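Local coordinates for protein elongation factor G (Thermus thermophilus, PDB 2DY1) that binds GTP and magnesium and, as a member of the elongation factor G family, probably hydrolyses GTP to help drive translocation on the ribosome, at residues Tyr456-Lys461 and Pro569-Pro574; Val524-Pro529 and Arg656-Arg661. All blocks are in the same frame, centred on the assembly; numbering follows the deposited sequence.

Interaction 1 (Tyr456-Lys461 and Pro569-Pro574); sequences YRETIK and PVLLEP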
ATOM      1  N   TYR A 456     -22.651  16.861   2.156  1.00 23.39           N
ATOM      2  CA  TYR A 456     -24.061  16.849   2.531  1.00 22.42           C
ATOM      3  C   TYR A 456     -24.896  16.987   1.266  1.00 25.49           C
ATOM      4  O   TYR A 456     -24.422  17.458   0.233  1.00 20.57           O
ATOM      5  CB  TYR A 456     -24.381  18.020   3.463  1.00 21.88           C
ATOM      6  CG  TYR A 456     -23.766  17.896   4.829  1.00 23.28           C
ATOM      7  CD1 TYR A 456     -24.252  16.972   5.752  1.00 25.61           C
ATOM      8  CD2 TYR A 456     -22.674  18.679   5.190  1.00 25.49           C
ATOM      9  CE1 TYR A 456     -23.658  16.831   7.014  1.00 29.09           C
ATOM     10  CE2 TYR A 456     -22.074  18.544   6.441  1.00 22.71           C
ATOM     11  CZ  TYR A 456     -22.567  17.621   7.341  1.00 26.25           C
ATOM     12  OH  TYR A 456     -21.949  17.477   8.565  1.00 29.73           O
ATOM     13  N   ARG A 457     -26.145  16.559   1.346  1.00 24.57           N
ATOM     14  CA  ARG A 457     -27.032  16.671   0.206  1.00 21.75           C
ATOM     15  C   ARG A 457     -28.390  17.079   0.724  1.00 28.10           C
ATOM     16  O   ARG A 457     -28.552  17.320   1.922  1.00 24.11           O
ATOM     17  CB  ARG A 457     -27.090  15.351  -0.558  1.00 23.44           C
ATOM     18  CG  ARG A 457     -25.750  15.061  -1.216  1.00 18.84           C
ATOM     19  CD  ARG A 457     -25.811  14.001  -2.274  1.00 26.51           C
ATOM     20  NE  ARG A 457     -24.482  13.784  -2.832  1.00 24.85           N
ATOM     21  CZ  ARG A 457     -24.127  12.670  -3.450  1.00 25.77           C
ATOM     22  NH1 ARG A 457     -25.014  11.697  -3.591  1.00 28.31           N
ATOM     23  NH2 ARG A 457     -22.881  12.506  -3.875  1.00 27.01           N
ATOM     24  N   GLU A 458     -29.358  17.186  -0.178  1.00 20.91           N
ATOM     25  CA  GLU A 458     -30.699  17.586   0.216  1.00 22.98           C
ATOM     26  C   GLU A 458     -31.725  16.763  -0.536  1.00 20.66           C
ATOM     27  O   GLU A 458     -31.410  16.140  -1.539  1.00 21.23           O
ATOM     28  CB  GLU A 458     -30.927  19.063  -0.121  1.00 23.94           C
ATOM     29  CG  GLU A 458     -30.013  20.022   0.620  1.00 28.66           C
ATOM     30  CD  GLU A 458     -30.204  21.462   0.183  1.00 31.91           C
ATOM     31  OE1 GLU A 458     -31.328  21.810  -0.247  1.00 29.10           O
ATOM     32  OE2 GLU A 458     -29.240  22.250   0.284  1.00 30.85           O
ATOM     33  N   THR A 459     -32.953  16.756  -0.027  1.00 23.87           N
ATOM     34  CA  THR A 459     -34.039  16.055  -0.693  1.00 23.05           C
ATOM     35  C   THR A 459     -35.349  16.699  -0.263  1.00 22.31           C
ATOM     36  O   THR A 459     -35.344  17.709   0.454  1.00 26.17           O
ATOM     37  CB  THR A 459     -34.042  14.540  -0.387  1.00 22.45           C
ATOM     38  OG1 THR A 459     -34.920  13.878  -1.315  1.00 23.58           O
ATOM     39  CG2 THR A 459     -34.508  14.261   1.041  1.00 25.07           C
ATOM     40  N   ILE A 460     -36.466  16.137  -0.711  1.00 25.06           N
ATOM     41  CA  ILE A 460     -37.768  16.696  -0.369  1.00 25.39           C
ATOM     42  C   ILE A 460     -38.663  15.693   0.351  1.00 23.25           C
ATOM     43  O   ILE A 460     -38.542  14.488   0.150  1.00 23.30           O
ATOM     44  CB  ILE A 460     -38.497  17.207  -1.629  1.00 22.30           C
ATOM     45  CG1 ILE A 460     -38.523  16.124  -2.707  1.00 21.25           C
ATOM     46  CG2 ILE A 460     -37.808  18.453  -2.162  1.00 18.73           C
ATOM     47  CD1 ILE A 460     -39.355  16.511  -3.953  1.00 19.90           C
ATOM     48  N   LYS A 461     -39.580  16.202   1.176  1.00 24.45           N
ATOM     49  CA  LYS A 461     -40.478  15.339   1.935  1.00 33.33           C
ATOM     50  C   LYS A 461     -41.936  15.331   1.466  1.00 32.49           C
ATOM     51  O   LYS A 461     -42.706  14.441   1.841  1.00 30.36           O
ATOM     52  CB  LYS A 461     -40.421  15.710   3.418  1.00 38.05           C
ATOM     53  CG  LYS A 461     -39.173  15.211   4.146  1.00 47.90           C
ATOM     54  CD  LYS A 461     -39.300  15.444   5.647  1.00 55.03           C
ATOM     55  CE  LYS A 461     -38.205  14.734   6.431  1.00 62.17           C
ATOM     56  NZ  LYS A 461     -38.344  14.948   7.903  1.00 60.27           N
ATOM     57  N   PRO A 569     -38.058  20.656   1.968  1.00 26.17           N
ATOM     58  CA  PRO A 569     -36.678  20.188   1.825  1.00 33.75           C
ATOM     59  C   PRO A 569     -36.046  19.840   3.173  1.00 33.73           C
ATOM     60  O   PRO A 569     -36.357  20.458   4.195  1.00 32.33           O
ATOM     61  CB  PRO A 569     -35.990  21.366   1.137  1.00 30.00           C
ATOM     62  CG  PRO A 569     -36.790  22.548   1.580  1.00 36.21           C
ATOM     63  CD  PRO A 569     -38.193  22.046   1.501  1.00 29.43           C
ATOM     64  N   VAL A 570     -35.176  18.834   3.167  1.00 29.27           N
ATOM     65  CA  VAL A 570     -34.489  18.400   4.376  1.00 27.42           C
ATOM     66  C   VAL A 570     -33.033  18.059   4.073  1.00 35.77           C
ATOM     67  O   VAL A 570     -32.701  17.668   2.950  1.00 28.96           O
ATOM     68  CB  VAL A 570     -35.160  17.158   5.007  1.00 35.53           C
ATOM     69  CG1 VAL A 570     -36.600  17.480   5.367  1.00 34.95           C
ATOM     70  CG2 VAL A 570     -35.090  15.978   4.056  1.00 33.38           C
ATOM     71  N   LEU A 571     -32.179  18.196   5.087  1.00 30.79           N
ATOM     72  CA  LEU A 571     -30.747  17.926   4.957  1.00 30.25           C
ATOM     73  C   LEU A 571     -30.409  16.452   5.120  1.00 28.52           C
ATOM     74  O   LEU A 571     -30.947  15.769   5.996  1.00 29.97           O
ATOM     75  CB  LEU A 571     -29.975  18.738   5.997  1.00 33.05           C
ATOM     76  CG  LEU A 571     -28.454  18.798   5.824  1.00 33.78           C
ATOM     77  CD1 LEU A 571     -28.107  19.641   4.606  1.00 29.26           C
ATOM     78  CD2 LEU A 571     -27.829  19.396   7.073  1.00 33.52           C
ATOM     79  N   LEU A 572     -29.511  15.961   4.268  1.00 28.38           N
ATOM     80  CA  LEU A 572     -29.081  14.567   4.310  1.00 22.16           C
ATOM     81  C   LEU A 572     -27.572  14.526   4.534  1.00 22.76           C
ATOM     82  O   LEU A 572     -26.863  15.447   4.146  1.00 23.51           O
ATOM     83  CB  LEU A 572     -29.395  13.864   2.987  1.00 25.37           C
ATOM     84  CG  LEU A 572     -30.848  13.812   2.509  1.00 24.38           C
ATOM     85  CD1 LEU A 572     -30.889  13.128   1.153  1.00 25.74           C
ATOM     86  CD2 LEU A 572     -31.709  13.049   3.514  1.00 28.12           C
ATOM     87  N   GLU A 573     -27.094  13.462   5.169  1.00 26.39           N
ATOM     88  CA  GLU A 573     -25.661  13.313   5.401  1.00 22.56           C
ATOM     89  C   GLU A 573     -25.260  11.898   5.047  1.00 22.88           C
ATOM     90  O   GLU A 573     -26.072  10.979   5.107  1.00 23.40           O
ATOM     91  CB  GLU A 573     -25.303  13.612   6.865  1.00 19.77           C
ATOM     92  CG  GLU A 573     -25.780  12.575   7.859  1.00 27.26           C
ATOM     93  CD  GLU A 573     -25.387  12.934   9.283  1.00 34.05           C
ATOM     94  OE1 GLU A 573     -24.218  13.318   9.494  1.00 31.92           O
ATOM     95  OE2 GLU A 573     -26.241  12.828  10.190  1.00 38.35           O
ATOM     96  N   PRO A 574     -23.992  11.696   4.654  1.00 20.12           N
ATOM     97  CA  PRO A 574     -23.627  10.324   4.317  1.00 20.77           C
ATOM     98  C   PRO A 574     -23.397   9.457   5.549  1.00 24.36           C
ATOM     99  O   PRO A 574     -22.801   9.896   6.530  1.00 26.44           O
ATOM    100  CB  PRO A 574     -22.375  10.495   3.457  1.00 25.46           C
ATOM    101  CG  PRO A 574     -21.800  11.771   3.927  1.00 25.23           C
ATOM    102  CD  PRO A 574     -22.978  12.656   4.194  1.00 23.68           C
TER
HETATM  103  O   HOH W   1     -23.311  15.725  10.411  1.00 31.11           O

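Interaction 2 (Val524-Pro529 and Arg656-Arg661); sequences VLAGFP and RIVQER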
ATOM      1  N   VAL A 524     -32.187  24.352  -2.215  1.00 26.39           N
ATOM      2  CA  VAL A 524     -32.677  25.557  -1.557  1.00 29.75           C
ATOM      3  C   VAL A 524     -32.480  25.592  -0.045  1.00 29.40           C
ATOM      4  O   VAL A 524     -32.502  26.667   0.555  1.00 32.97           O
ATOM      5  CB  VAL A 524     -34.189  25.782  -1.854  1.00 23.49           C
ATOM      6  CG1 VAL A 524     -34.410  25.903  -3.350  1.00 32.12           C
ATOM      7  CG2 VAL A 524     -35.010  24.645  -1.287  1.00 32.30           C
ATOM      8  N   LEU A 525     -32.288  24.436   0.581  1.00 33.71           N
ATOM      9  CA  LEU A 525     -32.130  24.401   2.033  1.00 32.40           C
ATOM     10  C   LEU A 525     -30.796  24.959   2.508  1.00 34.67           C
ATOM     11  O   LEU A 525     -30.752  25.822   3.386  1.00 37.13           O
ATOM     12  CB  LEU A 525     -32.308  22.974   2.562  1.00 29.44           C
ATOM     13  CG  LEU A 525     -32.346  22.830   4.088  1.00 31.91           C
ATOM     14  CD1 LEU A 525     -33.265  23.895   4.686  1.00 35.51           C
ATOM     15  CD2 LEU A 525     -32.826  21.431   4.461  1.00 32.53           C
ATOM     16  N   ALA A 526     -29.707  24.476   1.925  1.00 29.92           N
ATOM     17  CA  ALA A 526     -28.386  24.935   2.324  1.00 31.26           C
ATOM     18  C   ALA A 526     -27.388  24.890   1.174  1.00 32.54           C
ATOM     19  O   ALA A 526     -26.178  24.870   1.394  1.00 36.10           O
ATOM     20  CB  ALA A 526     -27.888  24.095   3.496  1.00 31.78           C
ATOM     21  N   GLY A 527     -27.899  24.850  -0.053  1.00 32.23           N
ATOM     22  CA  GLY A 527     -27.035  24.841  -1.227  1.00 25.85           C
ATOM     23  C   GLY A 527     -26.276  23.568  -1.600  1.00 26.19           C
ATOM     24  O   GLY A 527     -25.340  23.625  -2.398  1.00 27.15           O
ATOM     25  N   PHE A 528     -26.677  22.424  -1.059  1.00 27.69           N
ATOM     26  CA  PHE A 528     -26.011  21.156  -1.372  1.00 24.53           C
ATOM     27  C   PHE A 528     -26.743  20.442  -2.517  1.00 27.19           C
ATOM     28  O   PHE A 528     -27.904  20.758  -2.789  1.00 23.76           O
ATOM     29  CB  PHE A 528     -26.006  20.255  -0.139  1.00 22.65           C
ATOM     30  CG  PHE A 528     -25.147  20.765   0.981  1.00 24.16           C
ATOM     31  CD1 PHE A 528     -25.712  21.184   2.177  1.00 28.19           C
ATOM     32  CD2 PHE A 528     -23.763  20.785   0.852  1.00 28.60           C
ATOM     33  CE1 PHE A 528     -24.910  21.611   3.238  1.00 30.78           C
ATOM     34  CE2 PHE A 528     -22.953  21.210   1.905  1.00 27.53           C
ATOM     35  CZ  PHE A 528     -23.528  21.621   3.097  1.00 31.69           C
ATOM     36  N   PRO A 529     -26.078  19.486  -3.204  1.00 24.68           N
ATOM     37  CA  PRO A 529     -26.739  18.770  -4.308  1.00 26.46           C
ATOM     38  C   PRO A 529     -28.030  18.120  -3.831  1.00 23.78           C
ATOM     39  O   PRO A 529     -28.087  17.588  -2.719  1.00 22.19           O
ATOM     40  CB  PRO A 529     -25.698  17.730  -4.726  1.00 22.92           C
ATOM     41  CG  PRO A 529     -24.396  18.436  -4.433  1.00 18.91           C
ATOM     42  CD  PRO A 529     -24.679  19.033  -3.069  1.00 23.11           C
ATOM     43  N   ARG A 656     -28.025  23.768  12.720  1.00 53.50           N
ATOM     44  CA  ARG A 656     -26.722  24.402  12.856  1.00 53.30           C
ATOM     45  C   ARG A 656     -25.961  24.371  11.539  1.00 48.05           C
ATOM     46  O   ARG A 656     -25.350  25.365  11.151  1.00 48.75           O
ATOM     47  CB  ARG A 656     -25.903  23.732  13.967  1.00 59.68           C
ATOM     48  CG  ARG A 656     -26.164  24.330  15.345  1.00 63.60           C
ATOM     49  CD  ARG A 656     -25.270  23.735  16.420  1.00 62.60           C
ATOM     50  NE  ARG A 656     -25.680  22.386  16.797  1.00 64.59           N
ATOM     51  CZ  ARG A 656     -25.001  21.282  16.503  1.00 67.64           C
ATOM     52  NH1 ARG A 656     -23.864  21.358  15.821  1.00 67.31           N
ATOM     53  NH2 ARG A 656     -25.456  20.103  16.903  1.00 68.78           N
ATOM     54  N   ILE A 657     -26.002  23.239  10.841  1.00 42.62           N
ATOM     55  CA  ILE A 657     -25.313  23.143   9.555  1.00 43.26           C
ATOM     56  C   ILE A 657     -25.957  24.111   8.568  1.00 40.92           C
ATOM     57  O   ILE A 657     -25.269  24.842   7.851  1.00 40.62           O
ATOM     58  CB  ILE A 657     -25.396  21.720   8.962  1.00 38.50           C
ATOM     59  CG1 ILE A 657     -24.545  20.760   9.793  1.00 38.55           C
ATOM     60  CG2 ILE A 657     -24.916  21.726   7.518  1.00 34.73           C
ATOM     61  CD1 ILE A 657     -24.739  19.308   9.427  1.00 35.63           C
ATOM     62  N   VAL A 658     -27.287  24.102   8.531  1.00 43.60           N
ATOM     63  CA  VAL A 658     -28.016  24.982   7.630  1.00 46.51           C
ATOM     64  C   VAL A 658     -27.645  26.425   7.950  1.00 45.57           C
ATOM     65  O   VAL A 658     -27.392  27.223   7.049  1.00 38.98           O
ATOM     66  CB  VAL A 658     -29.546  24.785   7.767  1.00 48.51           C
ATOM     67  CG1 VAL A 658     -30.279  25.759   6.858  1.00 53.08           C
ATOM     68  CG2 VAL A 658     -29.921  23.352   7.401  1.00 46.74           C
ATOM     69  N   GLN A 659     -27.596  26.749   9.240  1.00 49.52           N
ATOM     70  CA  GLN A 659     -27.235  28.094   9.672  1.00 54.76           C
ATOM     71  C   GLN A 659     -25.810  28.447   9.240  1.00 54.39           C
ATOM     72  O   GLN A 659     -25.576  29.524   8.692  1.00 54.15           O
ATOM     73  CB  GLN A 659     -27.366  28.221  11.193  1.00 58.26           C
ATOM     74  CG  GLN A 659     -28.791  28.058  11.708  1.00 65.60           C
ATOM     75  CD  GLN A 659     -28.900  28.254  13.208  1.00 68.33           C
ATOM     76  OE1 GLN A 659     -28.247  27.556  13.987  1.00 73.35           O
ATOM     77  NE2 GLN A 659     -29.731  29.204  13.622  1.00 68.91           N
ATOM     78  N   GLU A 660     -24.861  27.540   9.475  1.00 53.13           N
ATOM     79  CA  GLU A 660     -23.470  27.790   9.096  1.00 53.26           C
ATOM     80  C   GLU A 660     -23.378  28.192   7.633  1.00 51.65           C
ATOM     81  O   GLU A 660     -22.811  29.228   7.295  1.00 50.03           O
ATOM     82  CB  GLU A 660     -22.601  26.544   9.314  1.00 62.30           C
ATOM     83  CG  GLU A 660     -22.577  26.009  10.734  1.00 70.78           C
ATOM     84  CD  GLU A 660     -21.459  25.000  10.956  1.00 77.01           C
ATOM     85  OE1 GLU A 660     -20.280  25.416  10.969  1.00 78.86           O
ATOM     86  OE2 GLU A 660     -21.759  23.796  11.110  1.00 80.21           O
ATOM     87  N   ARG A 661     -23.940  27.359   6.762  1.00 54.13           N
ATOM     88  CA  ARG A 661     -23.912  27.626   5.331  1.00 51.61           C
ATOM     89  C   ARG A 661     -24.527  28.969   4.966  1.00 53.45           C
ATOM     90  O   ARG A 661     -24.015  29.680   4.097  1.00 49.01           O
ATOM     91  CB  ARG A 661     -24.638  26.517   4.574  1.00 52.37           C
ATOM     92  CG  ARG A 661     -23.860  25.222   4.479  1.00 47.76           C
ATOM     93  CD  ARG A 661     -23.833  24.759   3.038  1.00 49.84           C
ATOM     94  NE  ARG A 661     -22.513  24.883   2.437  1.00 50.79           N
ATOM     95  CZ  ARG A 661     -22.257  24.666   1.151  1.00 47.07           C
ATOM     96  NH1 ARG A 661     -23.239  24.317   0.329  1.00 35.92           N
ATOM     97  NH2 ARG A 661     -21.019  24.782   0.692  1.00 48.50           N
TER
HETATM   98  O   HOH W   2     -22.056  22.817  -1.960  1.00 40.39           O

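Interaction 1 (Tyr456-Lys461 and Pro569-Pro574)
Y456 leads into strand 457-460 and packs against L571, L572 and E573 of strand 569-583. The two strands form an antiparallel ladder that joins domain IV to the C-terminal region. R457 pairs with L572 and T459 with V570, each through two backbone N-H...O=C bonds. The Y456 side chain runs beside the partner strand. Y456 CB lies 4.2 Å from L571 CD1. Y456 CG is anti to the carbonyl carbon (chi1 -69°). Ring atom Y456 CD1 lies 3.4 Å from L572 O, and this oxygen sits at the ring edge, in the ring plane. Y456 CE1 meets E573 CB at 3.6 Å. At the tip, Y456 OH is 2.9 Å from a water, and the same water donates to E573 OE1 at 2.7 Å. The tyrosine and glutamate side chains lie side by side and point the same way, so one water can join their ends. E573 OE2 also forms a salt bridge to R598. R457, T459, V570 and L572 share one face of the sheet. On it, L572 CD1 lies against T459 CB. K461 crosses V570 at about a right angle. The packing there is tight, with K461 CE 3.4 Å from V570 CG1.

Interaction 2 (Val524-Pro529 and Arg656-Arg661)
R661 NH1 meets A526 O, a water and the F528 ring. It donates to the water at 3.0 Å and to A526 O at 3.2 Å, although the place of that oxygen is less sure. The water in turn gives a weak bond to G527 O. R661 NH1 also sits 3.5 Å above one face of the F528 ring, offset toward the rim. The guanidinium lies nearly flat and off-centre over this face, with planes 11° apart and centres 4.1 Å apart. This is a cation-pi stack, with R661 CZ 33° off the ring normal. The arginine arm is bent, and the placement of its CD is doubtful. I657 CG2 meets the same ring at its edge, 4.3 Å from F528 CE1. An alanine here in place of F528 would probably leave the guanidinium without its stacking partner and less fixed in rotation, and open a gap beside I657. Further along, L525 and V658 cross at about a right angle, with L525 CD1 4.1 Å from V658 CG1. A526 CB packs loosely on the same valine. The arrangement is a helix-to-loop surface contact, joining the C-terminal helix 651-663 to the domain IV loop between helix 509-520 and strand 533-541.

How the interactions relate
The centres of the two interactions are about 9 Å apart, and the contacts touch. Along the chain the order is 456-461, 524-529, 569-574, 656-661, so each contact is interleaved with the other. E458 of interaction 1 links them directly. E458 OE2 lies 2.8 Å from A526 N, a probable hydrogen bond, and E458 OE1 bonds to L525 N. The rings of Y456 and F528 also meet, with planes about 55° apart. I657 of helix 651-663 touches Y456, L571 and F528. Strand ladder, domain IV loop and C-terminal helix thus form one packed junction between domain IV and the C-terminal part of the chain, away from the GTP and magnesium sites.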